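Local structure of xylosidase (Xanthomonas axonopodis pv. citri, 6XN2) at residues I188-N199 / E207-R218. The protein probably hydrolyses beta-1,4-linked xylose chains as a family 43 glycoside hydrolase and binds xylose units in a pocket. Sequence-based numbering, arbitrary orientation.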
ATOM      1  N   ILE A 188      -9.750  -5.156   4.486  1.00 24.67           N
ATOM      2  CA  ILE A 188     -10.823  -6.042   4.849  1.00 28.30           C
ATOM      3  C   ILE A 188     -10.543  -7.481   4.424  1.00 26.71           C
ATOM      4  O   ILE A 188      -9.439  -7.778   4.037  1.00 26.39           O
ATOM      5  CB  ILE A 188     -12.207  -5.550   4.397  1.00 27.72           C
ATOM      6  CG1 ILE A 188     -12.286  -5.451   2.889  1.00 25.82           C
ATOM      7  CG2 ILE A 188     -12.542  -4.232   5.066  1.00 26.80           C
ATOM      8  CD1 ILE A 188     -13.655  -5.129   2.394  1.00 27.88           C
ATOM      9  N   TRP A 189     -11.561  -8.340   4.503  1.00 25.72           N
ATOM     10  CA  TRP A 189     -11.378  -9.775   4.238  1.00 24.88           C
ATOM     11  C   TRP A 189     -10.215 -10.304   5.068  1.00 26.44           C
ATOM     12  O   TRP A 189     -10.225 -10.186   6.295  1.00 27.38           O
ATOM     13  CB  TRP A 189     -11.146 -10.056   2.748  1.00 28.11           C
ATOM     14  CG  TRP A 189     -12.358  -9.819   1.882  1.00 27.10           C
ATOM     15  CD1 TRP A 189     -13.439  -9.034   2.174  1.00 29.04           C
ATOM     16  CD2 TRP A 189     -12.609 -10.377   0.584  1.00 31.20           C
ATOM     17  NE1 TRP A 189     -14.344  -9.066   1.133  1.00 28.92           N
ATOM     18  CE2 TRP A 189     -13.853  -9.879   0.145  1.00 28.96           C
ATOM     19  CE3 TRP A 189     -11.899 -11.250  -0.250  1.00 32.23           C
ATOM     20  CZ2 TRP A 189     -14.405 -10.236  -1.086  1.00 29.47           C
ATOM     21  CZ3 TRP A 189     -12.443 -11.591  -1.472  1.00 28.38           C
ATOM     22  CH2 TRP A 189     -13.684 -11.086  -1.878  1.00 27.89           C
ATOM     23  N   GLY A 190      -9.204 -10.862   4.431  1.00 27.05           N
ATOM     24  CA  GLY A 190      -8.057 -11.391   5.121  1.00 26.97           C
ATOM     25  C   GLY A 190      -7.265 -10.422   5.965  1.00 28.31           C
ATOM     26  O   GLY A 190      -6.533 -10.784   6.818  1.00 23.81           O
ATOM     27  N   GLY A 191      -7.472  -9.165   5.719  1.00 26.23           N
ATOM     28  CA  GLY A 191      -6.771  -8.162   6.454  1.00 28.35           C
ATOM     29  C   GLY A 191      -7.307  -7.897   7.823  1.00 29.38           C
ATOM     30  O   GLY A 191      -6.691  -7.041   8.422  1.00 28.24           O
ATOM     31  N   GLN A 192      -8.602  -8.274   8.069  1.00 27.42           N
ATOM     32  CA  GLN A 192      -9.254  -8.271   9.389  1.00 25.90           C
ATOM     33  C   GLN A 192      -9.838  -6.945   9.883  1.00 27.81           C
ATOM     34  O   GLN A 192     -10.382  -6.897  10.989  1.00 28.76           O
ATOM     35  CB  GLN A 192      -8.284  -8.794  10.467  1.00 23.77           C
ATOM     36  CG  GLN A 192      -7.731 -10.193  10.188  1.00 29.71           C
ATOM     37  CD  GLN A 192      -6.728 -10.674  11.234  1.00 30.80           C
ATOM     38  OE1 GLN A 192      -6.200  -9.892  12.021  1.00 28.10           O
ATOM     39  NE2 GLN A 192      -6.462 -11.972  11.237  1.00 30.62           N
ATOM     40  N   LEU A 193      -9.769  -5.884   9.084  1.00 25.97           N
ATOM     41  CA  LEU A 193     -10.289  -4.582   9.521  1.00 24.69           C
ATOM     42  C   LEU A 193     -11.780  -4.633   9.888  1.00 27.19           C
ATOM     43  O   LEU A 193     -12.261  -3.843  10.703  1.00 30.08           O
ATOM     44  CB  LEU A 193     -10.053  -3.522   8.436  1.00 30.05           C
ATOM     45  CG  LEU A 193     -10.611  -2.107   8.650  1.00 26.66           C
ATOM     46  CD1 LEU A 193      -9.952  -1.407   9.842  1.00 28.10           C
ATOM     47  CD2 LEU A 193     -10.447  -1.269   7.387  1.00 25.11           C
ATOM     48  N   GLN A 194     -12.499  -5.579   9.290  1.00 27.90           N
ATOM     49  CA  GLN A 194     -13.937  -5.715   9.511  1.00 28.01           C
ATOM     50  C   GLN A 194     -14.268  -6.146  10.938  1.00 29.79           C
ATOM     51  O   GLN A 194     -15.405  -5.995  11.380  1.00 27.31           O
ATOM     52  CB  GLN A 194     -14.534  -6.712   8.514  1.00 27.10           C
ATOM     53  CG  GLN A 194     -14.114  -8.162   8.726  1.00 27.00           C
ATOM     54  CD  GLN A 194     -12.801  -8.518   8.049  1.00 32.20           C
ATOM     55  OE1 GLN A 194     -12.023  -7.645   7.650  1.00 28.49           O
ATOM     56  NE2 GLN A 194     -12.546  -9.810   7.919  1.00 28.57           N
ATOM     57  N   HIS A 195     -13.277  -6.681  11.649  1.00 28.06           N
ATOM     58  CA  HIS A 195     -13.470  -7.099  13.038  1.00 29.72           C
ATOM     59  C   HIS A 195     -13.265  -5.980  14.055  1.00 28.80           C
ATOM     60  O   HIS A 195     -13.267  -6.234  15.264  1.00 25.97           O
ATOM     61  CB  HIS A 195     -12.542  -8.259  13.372  1.00 27.94           C
ATOM     62  CG  HIS A 195     -12.952  -9.547  12.737  1.00 32.48           C
ATOM     63  ND1 HIS A 195     -12.209 -10.165  11.755  1.00 38.09           N
ATOM     64  CD2 HIS A 195     -14.045 -10.325  12.928  1.00 33.38           C
ATOM     65  CE1 HIS A 195     -12.820 -11.273  11.375  1.00 32.22           C
ATOM     66  NE2 HIS A 195     -13.939 -11.390  12.069  1.00 41.84           N
ATOM     67  N   TYR A 196     -13.085  -4.768  13.598  1.00 27.55           N
ATOM     68  CA  TYR A 196     -12.851  -3.660  14.485  1.00 27.61           C
ATOM     69  C   TYR A 196     -13.809  -2.498  14.318  1.00 28.50           C
ATOM     70  O   TYR A 196     -14.202  -2.222  13.259  1.00 25.73           O
ATOM     71  CB  TYR A 196     -11.444  -3.130  14.271  1.00 27.76           C
ATOM     72  CG  TYR A 196     -10.360  -4.113  14.538  1.00 29.63           C
ATOM     73  CD1 TYR A 196      -9.989  -5.037  13.610  1.00 26.48           C
ATOM     74  CD2 TYR A 196      -9.695  -4.096  15.725  1.00 28.15           C
ATOM     75  CE1 TYR A 196      -9.002  -5.937  13.875  1.00 26.93           C
ATOM     76  CE2 TYR A 196      -8.718  -4.970  15.984  1.00 29.24           C
ATOM     77  CZ  TYR A 196      -8.377  -5.899  15.065  1.00 28.37           C
ATOM     78  OH  TYR A 196      -7.402  -6.756  15.366  1.00 29.91           O
ATOM     79  N   ARG A 197     -14.175  -1.864  15.417  1.00 26.96           N
ATOM     80  CA  ARG A 197     -14.961  -0.654  15.436  1.00 26.56           C
ATOM     81  C   ARG A 197     -14.340   0.194  16.522  1.00 29.53           C
ATOM     82  O   ARG A 197     -14.085  -0.300  17.545  1.00 29.01           O
ATOM     83  CB  ARG A 197     -16.415  -0.887  15.734  1.00 29.37           C
ATOM     84  CG  ARG A 197     -17.135  -1.766  14.765  1.00 22.35           C
ATOM     85  CD  ARG A 197     -17.224  -1.171  13.412  1.00 29.39           C
ATOM     86  NE  ARG A 197     -18.142  -1.897  12.573  1.00 28.14           N
ATOM     87  CZ  ARG A 197     -17.824  -2.971  11.902  1.00 28.06           C
ATOM     88  NH1 ARG A 197     -16.617  -3.438  11.959  1.00 25.31           N
ATOM     89  NH2 ARG A 197     -18.723  -3.570  11.187  1.00 30.17           N
ATOM     90  N   ASP A 198     -14.100   1.441  16.235  1.00 29.24           N
ATOM     91  CA  ASP A 198     -13.517   2.365  17.155  1.00 32.59           C
ATOM     92  C   ASP A 198     -12.260   1.819  17.800  1.00 32.88           C
ATOM     93  O   ASP A 198     -12.198   1.880  18.995  1.00 30.83           O
ATOM     94  CB  ASP A 198     -14.544   2.804  18.220  1.00 33.87           C
ATOM     95  CG  ASP A 198     -15.807   3.417  17.621  1.00 37.81           C
ATOM     96  OD1 ASP A 198     -15.715   4.259  16.746  1.00 38.32           O
ATOM     97  OD2 ASP A 198     -16.900   3.051  18.038  1.00 39.75           O
ATOM     98  N   ASN A 199     -11.399   1.186  17.025  1.00 30.55           N
ATOM     99  CA  ASN A 199     -10.136   0.598  17.437  1.00 29.82           C
ATOM    100  C   ASN A 199     -10.204  -0.572  18.346  1.00 31.02           C
ATOM    101  O   ASN A 199      -9.241  -0.937  18.912  1.00 33.54           O
ATOM    102  CB  ASN A 199      -9.171   1.610  18.021  1.00 26.98           C
ATOM    103  CG  ASN A 199      -8.976   2.756  17.146  1.00 30.89           C
ATOM    104  OD1 ASN A 199      -8.747   2.599  15.985  1.00 28.52           O
ATOM    105  ND2 ASN A 199      -9.100   3.931  17.695  1.00 31.93           N
ATOM    106  N   GLU A 207     -17.999  -7.416   8.381  1.00 29.09           N
ATOM    107  CA  GLU A 207     -18.017  -6.412   7.350  1.00 27.22           C
ATOM    108  C   GLU A 207     -19.425  -5.950   7.170  1.00 31.48           C
ATOM    109  O   GLU A 207     -20.304  -6.730   7.141  1.00 28.55           O
ATOM    110  CB  GLU A 207     -17.550  -7.023   6.041  1.00 29.66           C
ATOM    111  CG  GLU A 207     -17.311  -6.055   4.934  1.00 32.42           C
ATOM    112  CD  GLU A 207     -16.976  -6.710   3.617  1.00 33.61           C
ATOM    113  OE1 GLU A 207     -16.190  -7.628   3.581  1.00 26.96           O
ATOM    114  OE2 GLU A 207     -17.514  -6.274   2.623  1.00 33.49           O
ATOM    115  N   PRO A 208     -19.629  -4.658   7.006  1.00 28.53           N
ATOM    116  CA  PRO A 208     -20.969  -4.144   6.810  1.00 29.34           C
ATOM    117  C   PRO A 208     -21.544  -4.515   5.445  1.00 31.68           C
ATOM    118  O   PRO A 208     -20.809  -4.760   4.538  1.00 30.59           O
ATOM    119  CB  PRO A 208     -20.780  -2.648   6.913  1.00 31.41           C
ATOM    120  CG  PRO A 208     -19.358  -2.417   6.689  1.00 30.57           C
ATOM    121  CD  PRO A 208     -18.644  -3.593   7.162  1.00 31.32           C
ATOM    122  N   VAL A 209     -22.855  -4.526   5.324  1.00 27.91           N
ATOM    123  CA  VAL A 209     -23.502  -4.877   4.077  1.00 32.49           C
ATOM    124  C   VAL A 209     -24.570  -3.913   3.659  1.00 29.70           C
ATOM    125  O   VAL A 209     -25.020  -3.128   4.435  1.00 27.36           O
ATOM    126  CB  VAL A 209     -24.181  -6.264   4.159  1.00 34.77           C
ATOM    127  CG1 VAL A 209     -23.167  -7.347   4.387  1.00 29.79           C
ATOM    128  CG2 VAL A 209     -25.215  -6.294   5.248  1.00 32.77           C
ATOM    129  N   GLY A 210     -24.925  -3.971   2.385  1.00 31.47           N
ATOM    130  CA  GLY A 210     -26.027  -3.181   1.872  1.00 27.66           C
ATOM    131  C   GLY A 210     -25.809  -1.690   1.981  1.00 27.84           C
ATOM    132  O   GLY A 210     -24.781  -1.182   1.532  1.00 29.16           O
ATOM    133  N   ASP A 211     -26.771  -1.000   2.578  1.00 27.56           N
ATOM    134  CA  ASP A 211     -26.767   0.436   2.747  1.00 28.89           C
ATOM    135  C   ASP A 211     -25.930   0.975   3.869  1.00 26.69           C
ATOM    136  O   ASP A 211     -25.812   2.131   4.018  1.00 28.48           O
ATOM    137  CB  ASP A 211     -28.174   1.006   2.830  1.00 31.40           C
ATOM    138  CG  ASP A 211     -28.922   0.576   4.048  1.00 32.58           C
ATOM    139  OD1 ASP A 211     -28.703  -0.491   4.523  1.00 28.70           O
ATOM    140  OD2 ASP A 211     -29.750   1.331   4.502  1.00 34.40           O
ATOM    141  N   ALA A 212     -25.397   0.104   4.676  1.00 28.89           N
ATOM    142  CA  ALA A 212     -24.499   0.520   5.749  1.00 28.47           C
ATOM    143  C   ALA A 212     -23.222   1.068   5.134  1.00 30.23           C
ATOM    144  O   ALA A 212     -22.751   0.546   4.126  1.00 30.87           O
ATOM    145  CB  ALA A 212     -24.190  -0.637   6.679  1.00 28.02           C
ATOM    146  N   PRO A 213     -22.670   2.102   5.724  1.00 30.17           N
ATOM    147  CA  PRO A 213     -21.464   2.645   5.145  1.00 27.86           C
ATOM    148  C   PRO A 213     -20.355   1.650   5.100  1.00 29.57           C
ATOM    149  O   PRO A 213     -20.139   0.975   6.035  1.00 27.32           O
ATOM    150  CB  PRO A 213     -21.082   3.742   6.125  1.00 27.44           C
ATOM    151  CG  PRO A 213     -22.343   4.146   6.728  1.00 32.80           C
ATOM    152  CD  PRO A 213     -23.196   2.940   6.794  1.00 28.11           C
ATOM    153  N   ALA A 214     -19.592   1.639   4.041  1.00 25.82           N
ATOM    154  CA  ALA A 214     -18.467   0.756   3.995  1.00 26.96           C
ATOM    155  C   ALA A 214     -17.403   1.214   4.969  1.00 27.70           C
ATOM    156  O   ALA A 214     -17.257   2.364   5.251  1.00 27.21           O
ATOM    157  CB  ALA A 214     -17.884   0.706   2.610  1.00 27.39           C
ATOM    158  N   LEU A 215     -16.610   0.285   5.418  1.00 24.93           N
ATOM    159  CA  LEU A 215     -15.502   0.633   6.291  1.00 29.17           C
ATOM    160  C   LEU A 215     -14.458   1.399   5.493  1.00 31.17           C
ATOM    161  O   LEU A 215     -14.284   1.157   4.294  1.00 26.94           O
ATOM    162  CB  LEU A 215     -14.888  -0.623   6.912  1.00 29.64           C
ATOM    163  CG  LEU A 215     -15.825  -1.444   7.795  1.00 27.50           C
ATOM    164  CD1 LEU A 215     -15.169  -2.736   8.188  1.00 32.29           C
ATOM    165  CD2 LEU A 215     -16.214  -0.645   9.024  1.00 32.65           C
ATOM    166  N   GLY A 216     -13.784   2.331   6.163  1.00 29.32           N
ATOM    167  CA  GLY A 216     -12.695   3.077   5.568  1.00 30.25           C
ATOM    168  C   GLY A 216     -11.385   2.723   6.239  1.00 27.79           C
ATOM    169  O   GLY A 216     -11.368   2.035   7.262  1.00 25.54           O
ATOM    170  N   PRO A 217     -10.269   3.193   5.670  1.00 28.48           N
ATOM    171  CA  PRO A 217      -8.980   2.965   6.329  1.00 27.10           C
ATOM    172  C   PRO A 217      -8.904   3.737   7.644  1.00 26.26           C
ATOM    173  O   PRO A 217      -9.750   4.590   7.904  1.00 26.84           O
ATOM    174  CB  PRO A 217      -7.964   3.487   5.308  1.00 26.89           C
ATOM    175  CG  PRO A 217      -8.724   4.533   4.531  1.00 28.03           C
ATOM    176  CD  PRO A 217     -10.149   4.034   4.463  1.00 27.78           C
ATOM    177  N   ARG A 218      -7.889   3.489   8.430  1.00 24.16           N
ATOM    178  CA  ARG A 218      -7.693   4.207   9.652  1.00 24.19           C
ATOM    179  C   ARG A 218      -6.571   5.225   9.485  1.00 26.85           C
ATOM    180  O   ARG A 218      -5.715   5.035   8.671  1.00 26.60           O
ATOM    181  CB  ARG A 218      -7.336   3.238  10.727  1.00 25.23           C
ATOM    182  CG  ARG A 218      -8.295   2.095  10.850  1.00 25.99           C
ATOM    183  CD  ARG A 218      -9.693   2.564  11.156  1.00 26.19           C
ATOM    184  NE  ARG A 218      -9.786   3.226  12.437  1.00 25.76           N
ATOM    185  CZ  ARG A 218     -10.917   3.510  13.038  1.00 30.84           C
ATOM    186  NH1 ARG A 218     -12.041   3.198  12.472  1.00 27.32           N
ATOM    187  NH2 ARG A 218     -10.928   4.098  14.194  1.00 28.11           N
TER
HETATM  188  O   HOH W   1     -16.466  -7.219   0.171  1.00 25.92           O
HETATM  189  O   HOH W   2     -14.274  -8.377   5.425  1.00 29.41           O
HETATM  190  O   HOH W   3     -14.859   2.804  13.662  1.00 36.66           O
HETATM  191  O   HOH W   4     -13.321   5.288  15.416  1.00 39.99           O
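Asn199 OD1 gathers three donors: Arg218 NH2, whose bond is weak and bent (3.2 Å, 121° at the hydrogen), and the hydroxyls of Tyr167 and Ser233. The contact lies within the long connection between strands 181-185 and 218-221, neighbouring antiparallel strands in what is, for family 43, a five-bladed beta-propeller; the side chain of Trp189 is about 7 Å from a bound beta-D-xylopyranose. The amide of Asn199 stands almost perpendicular to the guanidinium of Arg218, whose NE turns to Ser233. Arginine suits this place because it has nitrogens enough to reach Asp198 through water as well: one water joins NH1 to Asp198 N, another joins NH2 to Asp198 OD1. Nearer the backbone, Arg218 CG lies 4.0 Å from Leu193 CD1, and the bends at chi2 and chi3 beyond it turn the guanidinium toward Asn199.

Between the two polar ends lies Leu215. Its CD1 presses on Gln194 CA at 3.5 Å, while CD2 sits over the centre of one face of the Arg197 guanidinium, 4.0 Å above the plane. That group can lie flat on a leucine because the bonds of NH1 run out near its own plane: Arg197 NH1 donates to Gln194 O (2.9 Å) and to Tyr196 O. NH2 donates to Gln206 O.

At the far end, Glu207 stretches out from a CG anti to its backbone N (chi1 -171°), long enough to carry its carboxylate past Ile188 CD1 to the indole edge of Trp189, nearly coplanar with the ring. Two waters complete the link: one bridges OE1 to Trp189 N, the other accepts from Trp189 NE1 at 3.0 Å and donates to Glu207 OE2 at 2.8 Å.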